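PDB 3S5W: L-ornithine 5-monooxygenase from Pseudomonas aeruginosa, which hydroxylates the side-chain nitrogen of L-ornithine with FAD, NADPH and molecular oxygen, the first step in making the hydroxamate groups of the siderophore pyoverdin. Local coordinates for residues 47-52 with 441-446; 151-156 with 382-387; 334-339 with 353-358. One frame throughout, in Å; residues are numbered along the deposited sequence.

Overall arrangement
The three contacts lie one inside another along the chain: contact 3 falls within the loop closed by contact 2, and contact 2 within that closed by contact 1. Contacts 1 and 2 belong to the FAD side of the enzyme, their centres about 24 Å apart and their nearest atoms about 12 Å. Contact 1 packs two helices, with the side chain of Leu-49 about 13 Å from the flavin cofactor, whereas that of Leu-383 in contact 2 is about 5 Å from it. Contact 3 is on the NADP side, its centre about 51 Å from that of contact 1 and across the chain's centre; the side chain of Thr-338 is about 6 Å from the bound NADP.

Contact 1 of 3, residues 47-52 with 441-446; sequences IALQER and GSLYQH. With PO4 (phosphate ion), chain G.
Residues 47-52 and 441-446, where Arg-52 lies over Gly-441, are turns of two helices whose short axes pass 10.9 Å apart at a crossing angle of -53°. This is helix-helix packing between helix 40-56, which follows the first strand of the FAD-binding fold, and the C-terminal helix 432-447. Arg-52 reaches across with an extended chain, and its guanidinium lies flat on the glycine: Gly-441 CA sits 3.3 Å above the plane, over its centre. The group is held there by Ser-440 OG at NE, the carbonyl of Glu-437 at NH2 and Gln-56 at NH1. Lower on the same side chain, Arg-52 CB is 3.6 Å from Tyr-444 CE2, and arginine and tyrosine run past each other in opposite directions, their planes 42° apart. Tyr-444 OH is hydrogen-bonded to Gly-57 O. Leu-49, with CG anti to its carbonyl carbon, brings CD2 to Tyr-444 CE2 and to Leu-443 CD2. At the outer end of the segment, a phosphate ion, probably from the crystallisation liquor, is also bound by Arg-401; His-446 ND1 donates to its O1 at 2.7 Å, the N-H pointing almost straight at the oxygen (173°).

Contact 2 of 3, residues 151-156 with 382-387; sequences LRIEPM and QLLEPL
Ile-153 N donates to Leu-383 O at 3.0 Å, the one hydrogen bond between strand 151-156 and the loop 382-387. The same oxygen takes a CA-H...O contact from Arg-152. Around this bond the packing is apolar. Ile-153 lies alongside Leu-383, both side chains pointing the same way, while its CG2 branch, anti to the backbone N, meets Leu-387 CD1 at 3.7 Å. The other methyl of Leu-387, CD2, lies 3.8 Å from Pro-155 CD. Pro-386 puts its ring over the strand, with CB 3.3 Å from Ile-153 O, and the same CB and its neighbour CG also touch CG of Glu-154.

Further out, Leu-151 and Arg-152 both face Ile-168 in a classic beta bulge with strand 161-171. Arg-152 NE makes a salt bridge to Glu-154 OE2 at 2.9 Å, coming to the anti side of the carboxylate, 34° out of its plane. Arg-166 pairs with OE1, so the carboxylate is gripped from two arginines. Leu-383 also nears Val-150, an FAD-binding residue, which places this loop beside the cofactor pocket. The chemistry is thus mainly hydrophobic: one backbone bond joins the two segments, apolar packing makes up the rest, and Ile-153 O is buried against the proline carbons with no hydrogen-bonding partner.

Contact 3 of 3, residues 334-339 with 353-358; sequences RCMTTV and LRDAGS
Arg-334 crosses Leu-353 at about a right angle, its NE 3.8 Å from CD1 of the leucine. The chain bends at chi3 (110°), and the guanidinium goes on to a salt bridge with Asp-256. Cys-335 contributes its carbonyl, which accepts Thr-337 OG1 from well above the carbonyl plane. Met-336 precedes the first strand of the antiparallel hairpin formed by strands 337-345 and 348-355. Its carbonyl accepts the amide of Ala-356 at 2.8 Å, while the tip of its side chain, CE, rests 4.0 Å from Gly-357 CA. Thr-337 and Asp-355 form a non-hydrogen-bonded pair. The threonine hydroxyl lies beside its own backbone N (chi1 -63°), which sends CG2 the other way, to within 3.7 Å of Leu-353 CB. Thr-338 and Arg-354 make the hydrogen-bonded pair: Thr-338 N donates to Arg-354 O at 3.0 Å, and Arg-354 N returns to Thr-338 O at 2.9 Å along a nearly straight N-H...O line (173°). The side chain of Arg-354 leads away to a salt bridge with Glu-340. Val-339 then pairs with Leu-353 without hydrogen bonds, its CG2 meeting CD2 of the leucine at 3.8 Å on the face shared with Thr-337.

On that face Thr-337 and Leu-353 pack on Ile-258 of strand 253-258, and Leu-353 also touches Glu-364 and Tyr-366 of strand 361-366, the third strand of this small sheet. Thr-338, on the other face, touches Arg-260, which binds NADP. The hairpin follows directly on 332-334, one of the two edge strands of the parallel sheet.

Contact 1 of 3, residues 47-52 with 441-446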
ATOM      1  N   ILE A  47     -17.306  -7.224  -2.342  1.00 25.63           N
ATOM      2  CA  ILE A  47     -18.536  -6.433  -2.493  1.00 25.71           C
ATOM      3  C   ILE A  47     -19.101  -6.537  -3.907  1.00 26.41           C
ATOM      4  O   ILE A  47     -20.314  -6.763  -4.092  1.00 25.63           O
ATOM      5  CB  ILE A  47     -18.313  -4.932  -2.151  1.00 25.29           C
ATOM      6  CG1 ILE A  47     -17.880  -4.776  -0.703  1.00 24.70           C
ATOM      7  CG2 ILE A  47     -19.569  -4.106  -2.462  1.00 25.16           C
ATOM      8  CD1 ILE A  47     -17.277  -3.384  -0.389  1.00 26.03           C
ATOM      9  N   ALA A  48     -18.243  -6.359  -4.906  1.00 26.51           N
ATOM     10  CA  ALA A  48     -18.712  -6.370  -6.289  1.00 28.43           C
ATOM     11  C   ALA A  48     -19.248  -7.769  -6.679  1.00 29.26           C
ATOM     12  O   ALA A  48     -20.253  -7.882  -7.415  1.00 29.65           O
ATOM     13  CB  ALA A  48     -17.616  -5.950  -7.209  1.00 28.27           C
ATOM     14  N   LEU A  49     -18.595  -8.807  -6.158  1.00 30.07           N
ATOM     15  CA  LEU A  49     -19.064 -10.206  -6.339  1.00 31.58           C
ATOM     16  C   LEU A  49     -20.430 -10.416  -5.725  1.00 32.20           C
ATOM     17  O   LEU A  49     -21.308 -11.001  -6.373  1.00 32.83           O
ATOM     18  CB  LEU A  49     -18.069 -11.231  -5.770  1.00 31.31           C
ATOM     19  CG  LEU A  49     -16.732 -11.364  -6.492  1.00 33.06           C
ATOM     20  CD1 LEU A  49     -15.735 -12.177  -5.664  1.00 31.03           C
ATOM     21  CD2 LEU A  49     -16.895 -11.908  -7.894  1.00 33.18           C
ATOM     22  N   GLN A  50     -20.617  -9.917  -4.501  1.00 32.08           N
ATOM     23  CA  GLN A  50     -21.914  -9.973  -3.807  1.00 33.43           C
ATOM     24  C   GLN A  50     -23.052  -9.252  -4.563  1.00 33.84           C
ATOM     25  O   GLN A  50     -24.201  -9.742  -4.567  1.00 32.61           O
ATOM     26  CB  GLN A  50     -21.806  -9.484  -2.352  1.00 32.83           C
ATOM     27  CG  GLN A  50     -23.152  -9.353  -1.641  1.00 36.99           C
ATOM     28  CD  GLN A  50     -23.028  -8.937  -0.192  1.00 41.18           C
ATOM     29  OE1 GLN A  50     -23.094  -9.774   0.712  1.00 45.79           O
ATOM     30  NE2 GLN A  50     -22.839  -7.645   0.043  1.00 39.82           N
ATOM     31  N   GLU A  51     -22.742  -8.106  -5.201  1.00 33.21           N
ATOM     32  CA  GLU A  51     -23.731  -7.390  -6.042  1.00 33.37           C
ATOM     33  C   GLU A  51     -24.180  -8.174  -7.262  1.00 34.00           C
ATOM     34  O   GLU A  51     -25.326  -8.053  -7.682  1.00 33.25           O
ATOM     35  CB  GLU A  51     -23.213  -6.014  -6.522  1.00 32.43           C
ATOM     36  CG  GLU A  51     -22.875  -5.059  -5.366  1.00 31.81           C
ATOM     37  CD  GLU A  51     -22.448  -3.629  -5.808  1.00 31.29           C
ATOM     38  OE1 GLU A  51     -22.239  -3.384  -7.025  1.00 29.69           O
ATOM     39  OE2 GLU A  51     -22.328  -2.755  -4.908  1.00 28.18           O
ATOM     40  N   ARG A  52     -23.270  -8.955  -7.831  1.00 34.29           N
ATOM     41  CA  ARG A  52     -23.549  -9.747  -9.020  1.00 35.70           C
ATOM     42  C   ARG A  52     -24.277 -11.068  -8.729  1.00 36.88           C
ATOM     43  O   ARG A  52     -24.886 -11.641  -9.634  1.00 37.15           O
ATOM     44  CB  ARG A  52     -22.254 -10.038  -9.767  1.00 35.15           C
ATOM     45  CG  ARG A  52     -21.600  -8.839 -10.421  1.00 33.98           C
ATOM     46  CD  ARG A  52     -20.354  -9.239 -11.178  1.00 33.17           C
ATOM     47  NE  ARG A  52     -19.742  -8.120 -11.913  1.00 34.61           N
ATOM     48  CZ  ARG A  52     -20.114  -7.682 -13.118  1.00 35.16           C
ATOM     49  NH1 ARG A  52     -21.112  -8.258 -13.767  1.00 33.45           N
ATOM     50  NH2 ARG A  52     -19.471  -6.663 -13.690  1.00 32.54           N
ATOM     51  N   GLY A 441     -16.758  -8.945 -13.213  1.00 29.68           N
ATOM     52  CA  GLY A 441     -17.364  -9.185 -14.538  1.00 30.65           C
ATOM     53  C   GLY A 441     -16.580 -10.190 -15.370  1.00 31.51           C
ATOM     54  O   GLY A 441     -17.151 -11.141 -15.939  1.00 31.96           O
ATOM     55  N   SER A 442     -15.280  -9.974 -15.469  1.00 31.73           N
ATOM     56  CA  SER A 442     -14.412 -10.871 -16.210  1.00 32.66           C
ATOM     57  C   SER A 442     -14.464 -12.298 -15.614  1.00 33.07           C
ATOM     58  O   SER A 442     -14.525 -13.282 -16.355  1.00 32.63           O
ATOM     59  CB  SER A 442     -12.991 -10.342 -16.183  1.00 32.79           C
ATOM     60  OG  SER A 442     -12.081 -11.255 -16.773  1.00 34.09           O
ATOM     61  N   LEU A 443     -14.417 -12.394 -14.285  1.00 32.99           N
ATOM     62  CA  LEU A 443     -14.422 -13.683 -13.594  1.00 34.08           C
ATOM     63  C   LEU A 443     -15.681 -14.476 -13.900  1.00 35.06           C
ATOM     64  O   LEU A 443     -15.579 -15.668 -14.237  1.00 34.68           O
ATOM     65  CB  LEU A 443     -14.254 -13.508 -12.084  1.00 33.89           C
ATOM     66  CG  LEU A 443     -14.295 -14.771 -11.215  1.00 36.61           C
ATOM     67  CD1 LEU A 443     -13.166 -15.732 -11.591  1.00 35.68           C
ATOM     68  CD2 LEU A 443     -14.209 -14.424  -9.745  1.00 37.09           C
ATOM     69  N   TYR A 444     -16.849 -13.829 -13.790  1.00 34.89           N
ATOM     70  CA  TYR A 444     -18.119 -14.486 -14.147  1.00 36.27           C
ATOM     71  C   TYR A 444     -18.123 -14.922 -15.607  1.00 37.30           C
ATOM     72  O   TYR A 444     -18.571 -16.024 -15.911  1.00 38.56           O
ATOM     73  CB  TYR A 444     -19.340 -13.605 -13.869  1.00 35.76           C
ATOM     74  CG  TYR A 444     -19.909 -13.739 -12.478  1.00 35.39           C
ATOM     75  CD1 TYR A 444     -20.793 -14.781 -12.156  1.00 35.79           C
ATOM     76  CD2 TYR A 444     -19.578 -12.826 -11.485  1.00 32.22           C
ATOM     77  CE1 TYR A 444     -21.327 -14.898 -10.883  1.00 35.10           C
ATOM     78  CE2 TYR A 444     -20.094 -12.933 -10.208  1.00 33.59           C
ATOM     79  CZ  TYR A 444     -20.972 -13.966  -9.904  1.00 35.02           C
ATOM     80  OH  TYR A 444     -21.484 -14.055  -8.634  1.00 35.00           O
ATOM     81  N   GLN A 445     -17.623 -14.068 -16.495  1.00 38.14           N
ATOM     82  CA  GLN A 445     -17.513 -14.400 -17.914  1.00 39.68           C
ATOM     83  C   GLN A 445     -16.619 -15.630 -18.130  1.00 40.06           C
ATOM     84  O   GLN A 445     -16.956 -16.510 -18.928  1.00 39.85           O
ATOM     85  CB  GLN A 445     -17.018 -13.187 -18.719  1.00 39.69           C
ATOM     86  CG  GLN A 445     -16.896 -13.377 -20.250  1.00 44.48           C
ATOM     87  CD  GLN A 445     -18.206 -13.825 -20.934  1.00 48.56           C
ATOM     88  OE1 GLN A 445     -19.302 -13.355 -20.601  1.00 51.56           O
ATOM     89  NE2 GLN A 445     -18.085 -14.743 -21.891  1.00 49.35           N
ATOM     90  N   HIS A 446     -15.495 -15.696 -17.417  1.00 39.95           N
ATOM     91  CA  HIS A 446     -14.605 -16.848 -17.505  1.00 41.51           C
ATOM     92  C   HIS A 446     -15.229 -18.139 -16.947  1.00 42.30           C
ATOM     93  O   HIS A 446     -15.084 -19.205 -17.551  1.00 41.86           O
ATOM     94  CB  HIS A 446     -13.269 -16.575 -16.815  1.00 41.13           C
ATOM     95  CG  HIS A 446     -12.442 -17.807 -16.611  1.00 41.92           C
ATOM     96  ND1 HIS A 446     -11.655 -18.348 -17.604  1.00 41.94           N
ATOM     97  CD2 HIS A 446     -12.295 -18.619 -15.534  1.00 43.30           C
ATOM     98  CE1 HIS A 446     -11.054 -19.433 -17.148  1.00 42.57           C
ATOM     99  NE2 HIS A 446     -11.425 -19.621 -15.895  1.00 42.52           N
TER
HETATM  100  P   PO4 G 446     -10.820 -18.182 -21.043  1.00 68.54           P
HETATM  101  O1  PO4 G 446     -11.593 -17.273 -20.103  1.00 66.07           O
HETATM  102  O2  PO4 G 446      -9.955 -19.131 -20.233  1.00 66.79           O
HETATM  103  O3  PO4 G 446     -11.805 -18.959 -21.883  1.00 67.12           O
HETATM  104  O4  PO4 G 446      -9.938 -17.367 -21.967  1.00 67.19           O

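Contact 2 of 3, residues 151-156 with 382-387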
ATOM      1  N   LEU A 151       1.665 -19.335   0.676  1.00 30.73           N
ATOM      2  CA  LEU A 151       3.091 -19.530   0.396  1.00 32.68           C
ATOM      3  C   LEU A 151       3.403 -19.705  -1.096  1.00 33.17           C
ATOM      4  O   LEU A 151       4.419 -19.226  -1.581  1.00 33.82           O
ATOM      5  CB  LEU A 151       3.646 -20.718   1.207  1.00 32.69           C
ATOM      6  CG  LEU A 151       3.404 -20.752   2.727  1.00 34.16           C
ATOM      7  CD1 LEU A 151       3.800 -22.110   3.325  1.00 37.21           C
ATOM      8  CD2 LEU A 151       4.156 -19.643   3.445  1.00 36.33           C
ATOM      9  N   ARG A 152       2.541 -20.413  -1.814  1.00 34.27           N
ATOM     10  CA  ARG A 152       2.758 -20.686  -3.246  1.00 35.67           C
ATOM     11  C   ARG A 152       1.497 -21.206  -3.914  1.00 35.81           C
ATOM     12  O   ARG A 152       0.598 -21.723  -3.258  1.00 36.31           O
ATOM     13  CB  ARG A 152       3.911 -21.693  -3.471  1.00 36.26           C
ATOM     14  CG  ARG A 152       3.625 -23.090  -2.957  1.00 38.87           C
ATOM     15  CD  ARG A 152       4.837 -24.058  -3.134  1.00 44.50           C
ATOM     16  NE  ARG A 152       4.601 -25.275  -2.349  1.00 45.59           N
ATOM     17  CZ  ARG A 152       4.887 -25.401  -1.059  1.00 45.87           C
ATOM     18  NH1 ARG A 152       5.455 -24.405  -0.397  1.00 46.06           N
ATOM     19  NH2 ARG A 152       4.612 -26.530  -0.432  1.00 47.31           N
ATOM     20  N   ILE A 153       1.459 -21.083  -5.233  1.00 36.23           N
ATOM     21  CA  ILE A 153       0.346 -21.546  -6.030  1.00 37.17           C
ATOM     22  C   ILE A 153       0.924 -22.549  -7.000  1.00 38.64           C
ATOM     23  O   ILE A 153       1.912 -22.243  -7.664  1.00 38.99           O
ATOM     24  CB  ILE A 153      -0.293 -20.394  -6.838  1.00 37.07           C
ATOM     25  CG1 ILE A 153      -0.573 -19.186  -5.927  1.00 36.21           C
ATOM     26  CG2 ILE A 153      -1.565 -20.872  -7.563  1.00 36.99           C
ATOM     27  CD1 ILE A 153      -1.558 -19.461  -4.803  1.00 32.54           C
ATOM     28  N   GLU A 154       0.313 -23.733  -7.056  1.00 40.08           N
ATOM     29  CA  GLU A 154       0.747 -24.819  -7.945  1.00 41.73           C
ATOM     30  C   GLU A 154      -0.344 -25.219  -8.949  1.00 42.72           C
ATOM     31  O   GLU A 154      -1.533 -25.187  -8.628  1.00 42.06           O
ATOM     32  CB  GLU A 154       1.141 -26.048  -7.134  1.00 41.78           C
ATOM     33  CG  GLU A 154       2.440 -25.903  -6.358  1.00 42.26           C
ATOM     34  CD  GLU A 154       2.590 -26.987  -5.303  1.00 43.79           C
ATOM     35  OE1 GLU A 154       1.743 -27.914  -5.269  1.00 45.20           O
ATOM     36  OE2 GLU A 154       3.547 -26.907  -4.500  1.00 42.01           O
ATOM     37  N   PRO A 155       0.071 -25.604 -10.170  1.00 44.58           N
ATOM     38  CA  PRO A 155      -0.870 -26.070 -11.190  1.00 46.36           C
ATOM     39  C   PRO A 155      -1.423 -27.465 -10.902  1.00 48.38           C
ATOM     40  O   PRO A 155      -0.664 -28.354 -10.546  1.00 49.15           O
ATOM     41  CB  PRO A 155      -0.010 -26.110 -12.455  1.00 46.44           C
ATOM     42  CG  PRO A 155       1.387 -26.262 -11.970  1.00 46.25           C
ATOM     43  CD  PRO A 155       1.449 -25.496 -10.691  1.00 44.21           C
ATOM     44  N   MET A 156      -2.732 -27.648 -11.030  1.00 50.33           N
ATOM     45  CA  MET A 156      -3.318 -28.984 -11.006  1.00 52.65           C
ATOM     46  C   MET A 156      -3.536 -29.498 -12.433  1.00 53.64           C
ATOM     47  O   MET A 156      -4.494 -29.096 -13.112  1.00 53.50           O
ATOM     48  CB  MET A 156      -4.611 -29.012 -10.206  1.00 53.02           C
ATOM     49  CG  MET A 156      -4.512 -29.820  -8.926  1.00 57.37           C
ATOM     50  SD  MET A 156      -6.098 -30.053  -8.075  1.00 66.36           S
ATOM     51  CE  MET A 156      -7.102 -30.888  -9.320  1.00 63.76           C
ATOM     52  N   GLN A 382       8.093 -15.938  -5.626  0.75 47.34           N
ATOM     53  CA  GLN A 382       8.053 -17.316  -5.154  0.75 47.15           C
ATOM     54  C   GLN A 382       6.611 -17.803  -5.155  0.75 46.21           C
ATOM     55  O   GLN A 382       6.323 -18.931  -5.465  0.75 46.06           O
ATOM     56  CB  GLN A 382       8.652 -17.469  -3.774  0.75 47.56           C
ATOM     57  CG  GLN A 382       9.242 -18.820  -3.565  0.75 49.96           C
ATOM     58  CD  GLN A 382      10.464 -19.084  -4.446  0.75 52.76           C
ATOM     59  OE1 GLN A 382      11.560 -18.658  -4.125  0.75 54.95           O
ATOM     60  NE2 GLN A 382      10.269 -19.789  -5.552  0.75 52.16           N
ATOM     61  N   LEU A 383       5.713 -16.909  -4.810  0.75 45.02           N
ATOM     62  CA  LEU A 383       4.280 -17.138  -4.886  0.75 44.20           C
ATOM     63  C   LEU A 383       3.823 -17.762  -6.209  0.75 43.66           C
ATOM     64  O   LEU A 383       3.226 -18.831  -6.218  0.75 42.14           O
ATOM     65  CB  LEU A 383       3.557 -15.812  -4.649  0.75 44.78           C
ATOM     66  CG  LEU A 383       2.058 -15.812  -4.372  0.75 45.24           C
ATOM     67  CD1 LEU A 383       1.698 -16.896  -3.382  0.75 45.86           C
ATOM     68  CD2 LEU A 383       1.673 -14.438  -3.831  0.75 46.42           C
ATOM     69  N   LEU A 384       4.122 -17.088  -7.315  1.00 43.37           N
ATOM     70  CA  LEU A 384       3.737 -17.547  -8.642  1.00 44.16           C
ATOM     71  C   LEU A 384       4.801 -18.385  -9.359  1.00 44.88           C
ATOM     72  O   LEU A 384       4.548 -18.882 -10.462  1.00 43.75           O
ATOM     73  CB  LEU A 384       3.290 -16.365  -9.514  1.00 44.07           C
ATOM     74  CG  LEU A 384       1.999 -15.634  -9.087  1.00 44.54           C
ATOM     75  CD1 LEU A 384       1.728 -14.392  -9.938  1.00 43.16           C
ATOM     76  CD2 LEU A 384       0.786 -16.557  -9.110  1.00 44.30           C
ATOM     77  N   GLU A 385       5.964 -18.556  -8.721  1.00 46.36           N
ATOM     78  CA  GLU A 385       7.083 -19.370  -9.281  1.00 48.31           C
ATOM     79  C   GLU A 385       6.673 -20.711  -9.912  1.00 48.20           C
ATOM     80  O   GLU A 385       7.050 -20.957 -11.048  1.00 48.34           O
ATOM     81  CB  GLU A 385       8.230 -19.578  -8.268  1.00 48.75           C
ATOM     82  CG  GLU A 385       9.510 -20.234  -8.857  1.00 52.48           C
ATOM     83  CD  GLU A 385      10.416 -19.233  -9.591  1.00 56.38           C
ATOM     84  OE1 GLU A 385      10.802 -18.207  -8.985  1.00 58.66           O
ATOM     85  OE2 GLU A 385      10.754 -19.471 -10.773  1.00 58.74           O
ATOM     86  N   PRO A 386       5.885 -21.569  -9.201  1.00 48.55           N
ATOM     87  CA  PRO A 386       5.523 -22.839  -9.849  1.00 48.96           C
ATOM     88  C   PRO A 386       4.671 -22.698 -11.115  1.00 49.62           C
ATOM     89  O   PRO A 386       4.401 -23.696 -11.771  1.00 49.66           O
ATOM     90  CB  PRO A 386       4.723 -23.582  -8.765  1.00 48.54           C
ATOM     91  CG  PRO A 386       5.173 -22.998  -7.491  1.00 48.84           C
ATOM     92  CD  PRO A 386       5.389 -21.534  -7.810  1.00 48.70           C
ATOM     93  N   LEU A 387       4.243 -21.478 -11.443  1.00 50.77           N
ATOM     94  CA  LEU A 387       3.416 -21.232 -12.635  1.00 51.78           C
ATOM     95  C   LEU A 387       4.186 -20.532 -13.762  1.00 52.57           C
ATOM     96  O   LEU A 387       3.617 -20.281 -14.828  1.00 52.71           O
ATOM     97  CB  LEU A 387       2.137 -20.445 -12.277  1.00 51.38           C
ATOM     98  CG  LEU A 387       1.063 -21.157 -11.438  1.00 51.52           C
ATOM     99  CD1 LEU A 387       0.034 -20.180 -10.864  1.00 51.49           C
ATOM    100  CD2 LEU A 387       0.370 -22.238 -12.244  1.00 51.48           C
TER

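Contact 3 of 3, residues 334-339 with 353-358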
ATOM      1  N   ARG A 334      18.502  17.372   6.863  1.00 24.88           N
ATOM      2  CA  ARG A 334      19.685  17.056   6.038  1.00 26.26           C
ATOM      3  C   ARG A 334      19.292  16.726   4.617  1.00 26.34           C
ATOM      4  O   ARG A 334      19.244  15.567   4.239  1.00 25.95           O
ATOM      5  CB  ARG A 334      20.518  15.952   6.689  1.00 26.43           C
ATOM      6  CG  ARG A 334      20.885  16.317   8.150  1.00 29.73           C
ATOM      7  CD  ARG A 334      21.511  15.130   8.846  1.00 38.46           C
ATOM      8  NE  ARG A 334      22.914  15.350   9.092  1.00 46.69           N
ATOM      9  CZ  ARG A 334      23.404  15.802  10.234  1.00 48.94           C
ATOM     10  NH1 ARG A 334      22.597  16.079  11.243  1.00 53.05           N
ATOM     11  NH2 ARG A 334      24.702  15.969  10.365  1.00 51.24           N
ATOM     12  N   CYS A 335      19.000  17.769   3.833  1.00 26.09           N
ATOM     13  CA  CYS A 335      18.642  17.595   2.437  1.00 27.46           C
ATOM     14  C   CYS A 335      19.931  17.408   1.624  1.00 26.83           C
ATOM     15  O   CYS A 335      21.010  17.626   2.150  1.00 27.07           O
ATOM     16  CB  CYS A 335      17.788  18.750   1.907  1.00 27.53           C
ATOM     17  SG  CYS A 335      18.388  20.400   2.391  1.00 34.96           S
ATOM     18  N   MET A 336      19.781  16.930   0.396  1.00 26.71           N
ATOM     19  CA  MET A 336      20.903  16.605  -0.522  1.00 28.86           C
ATOM     20  C   MET A 336      21.926  15.666   0.131  1.00 28.59           C
ATOM     21  O   MET A 336      23.134  15.787  -0.123  1.00 27.94           O
ATOM     22  CB  MET A 336      21.604  17.882  -1.050  1.00 29.90           C
ATOM     23  CG  MET A 336      20.690  18.743  -1.951  1.00 33.96           C
ATOM     24  SD  MET A 336      21.612  20.211  -2.473  1.00 47.13           S
ATOM     25  CE  MET A 336      22.068  21.006  -0.924  1.00 43.83           C
ATOM     26  N   THR A 337      21.439  14.739   0.966  1.00 26.84           N
ATOM     27  CA  THR A 337      22.328  13.913   1.768  1.00 27.07           C
ATOM     28  C   THR A 337      22.058  12.443   1.463  1.00 26.76           C
ATOM     29  O   THR A 337      20.887  12.001   1.392  1.00 25.11           O
ATOM     30  CB  THR A 337      22.179  14.198   3.282  1.00 27.66           C
ATOM     31  OG1 THR A 337      22.545  15.549   3.563  1.00 28.31           O
ATOM     32  CG2 THR A 337      23.065  13.294   4.117  1.00 27.07           C
ATOM     33  N   THR A 338      23.152  11.697   1.263  1.00 26.18           N
ATOM     34  CA  THR A 338      23.088  10.286   0.906  1.00 26.72           C
ATOM     35  C   THR A 338      23.805   9.482   1.968  1.00 26.48           C
ATOM     36  O   THR A 338      24.894   9.852   2.377  1.00 25.84           O
ATOM     37  CB  THR A 338      23.751  10.033  -0.497  1.00 27.86           C
ATOM     38  OG1 THR A 338      23.038  10.792  -1.483  1.00 31.40           O
ATOM     39  CG2 THR A 338      23.718   8.542  -0.900  1.00 25.53           C
ATOM     40  N   VAL A 339      23.185   8.379   2.407  1.00 26.46           N
ATOM     41  CA  VAL A 339      23.882   7.424   3.260  1.00 26.41           C
ATOM     42  C   VAL A 339      24.856   6.598   2.412  1.00 27.08           C
ATOM     43  O   VAL A 339      24.438   5.810   1.577  1.00 26.12           O
ATOM     44  CB  VAL A 339      22.913   6.474   4.011  1.00 26.29           C
ATOM     45  CG1 VAL A 339      23.746   5.569   4.947  1.00 25.01           C
ATOM     46  CG2 VAL A 339      21.901   7.285   4.835  1.00 24.43           C
ATOM     47  N   LEU A 353      27.520  10.150   5.936  1.00 28.76           N
ATOM     48  CA  LEU A 353      26.574  10.994   5.208  1.00 27.88           C
ATOM     49  C   LEU A 353      27.276  11.954   4.226  1.00 28.15           C
ATOM     50  O   LEU A 353      28.102  12.800   4.635  1.00 29.10           O
ATOM     51  CB  LEU A 353      25.720  11.775   6.191  1.00 27.37           C
ATOM     52  CG  LEU A 353      24.893  10.958   7.204  1.00 26.16           C
ATOM     53  CD1 LEU A 353      24.233  11.949   8.160  1.00 29.66           C
ATOM     54  CD2 LEU A 353      23.866  10.067   6.551  1.00 26.09           C
ATOM     55  N   ARG A 354      26.960  11.798   2.949  1.00 27.28           N
ATOM     56  CA  ARG A 354      27.569  12.635   1.912  1.00 29.31           C
ATOM     57  C   ARG A 354      26.616  13.776   1.595  1.00 30.68           C
ATOM     58  O   ARG A 354      25.503  13.541   1.130  1.00 30.11           O
ATOM     59  CB  ARG A 354      27.847  11.813   0.645  1.00 29.09           C
ATOM     60  CG  ARG A 354      28.494  12.608  -0.510  1.00 31.17           C
ATOM     61  CD  ARG A 354      29.972  12.885  -0.281  1.00 34.87           C
ATOM     62  NE  ARG A 354      30.753  11.653  -0.255  1.00 37.64           N
ATOM     63  CZ  ARG A 354      32.046  11.580   0.067  1.00 41.13           C
ATOM     64  NH1 ARG A 354      32.718  12.671   0.418  1.00 38.71           N
ATOM     65  NH2 ARG A 354      32.655  10.403   0.067  1.00 38.71           N
ATOM     66  N   ASP A 355      27.054  15.000   1.844  1.00 32.66           N
ATOM     67  CA  ASP A 355      26.280  16.191   1.503  1.00 35.00           C
ATOM     68  C   ASP A 355      26.667  16.611   0.074  1.00 36.22           C
ATOM     69  O   ASP A 355      27.794  17.097  -0.133  1.00 37.05           O
ATOM     70  CB  ASP A 355      26.610  17.272   2.546  1.00 35.10           C
ATOM     71  CG  ASP A 355      25.834  18.587   2.346  1.00 38.14           C
ATOM     72  OD1 ASP A 355      25.408  18.926   1.219  1.00 38.79           O
ATOM     73  OD2 ASP A 355      25.681  19.313   3.347  1.00 40.04           O
ATOM     74  N   ALA A 356      25.790  16.391  -0.921  1.00 36.43           N
ATOM     75  CA  ALA A 356      26.092  16.787  -2.330  1.00 38.25           C
ATOM     76  C   ALA A 356      26.296  18.301  -2.541  1.00 39.39           C
ATOM     77  O   ALA A 356      26.987  18.711  -3.469  1.00 40.05           O
ATOM     78  CB  ALA A 356      25.045  16.236  -3.322  1.00 37.41           C
ATOM     79  N   GLY A 357      25.719  19.117  -1.668  1.00 40.55           N
ATOM     80  CA  GLY A 357      25.927  20.565  -1.681  1.00 42.58           C
ATOM     81  C   GLY A 357      27.377  20.993  -1.497  1.00 43.93           C
ATOM     82  O   GLY A 357      27.849  21.908  -2.183  1.00 44.79           O
ATOM     83  N   SER A 358      28.088  20.316  -0.595  1.00 44.54           N
ATOM     84  CA  SER A 358      29.475  20.657  -0.245  1.00 44.62           C
ATOM     85  C   SER A 358      30.481  19.570  -0.644  1.00 44.61           C
ATOM     86  O   SER A 358      31.688  19.810  -0.611  1.00 44.56           O
ATOM     87  CB  SER A 358      29.580  20.974   1.251  1.00 45.10           C
ATOM     88  OG  SER A 358      29.329  19.807   2.030  1.00 45.55           O
TER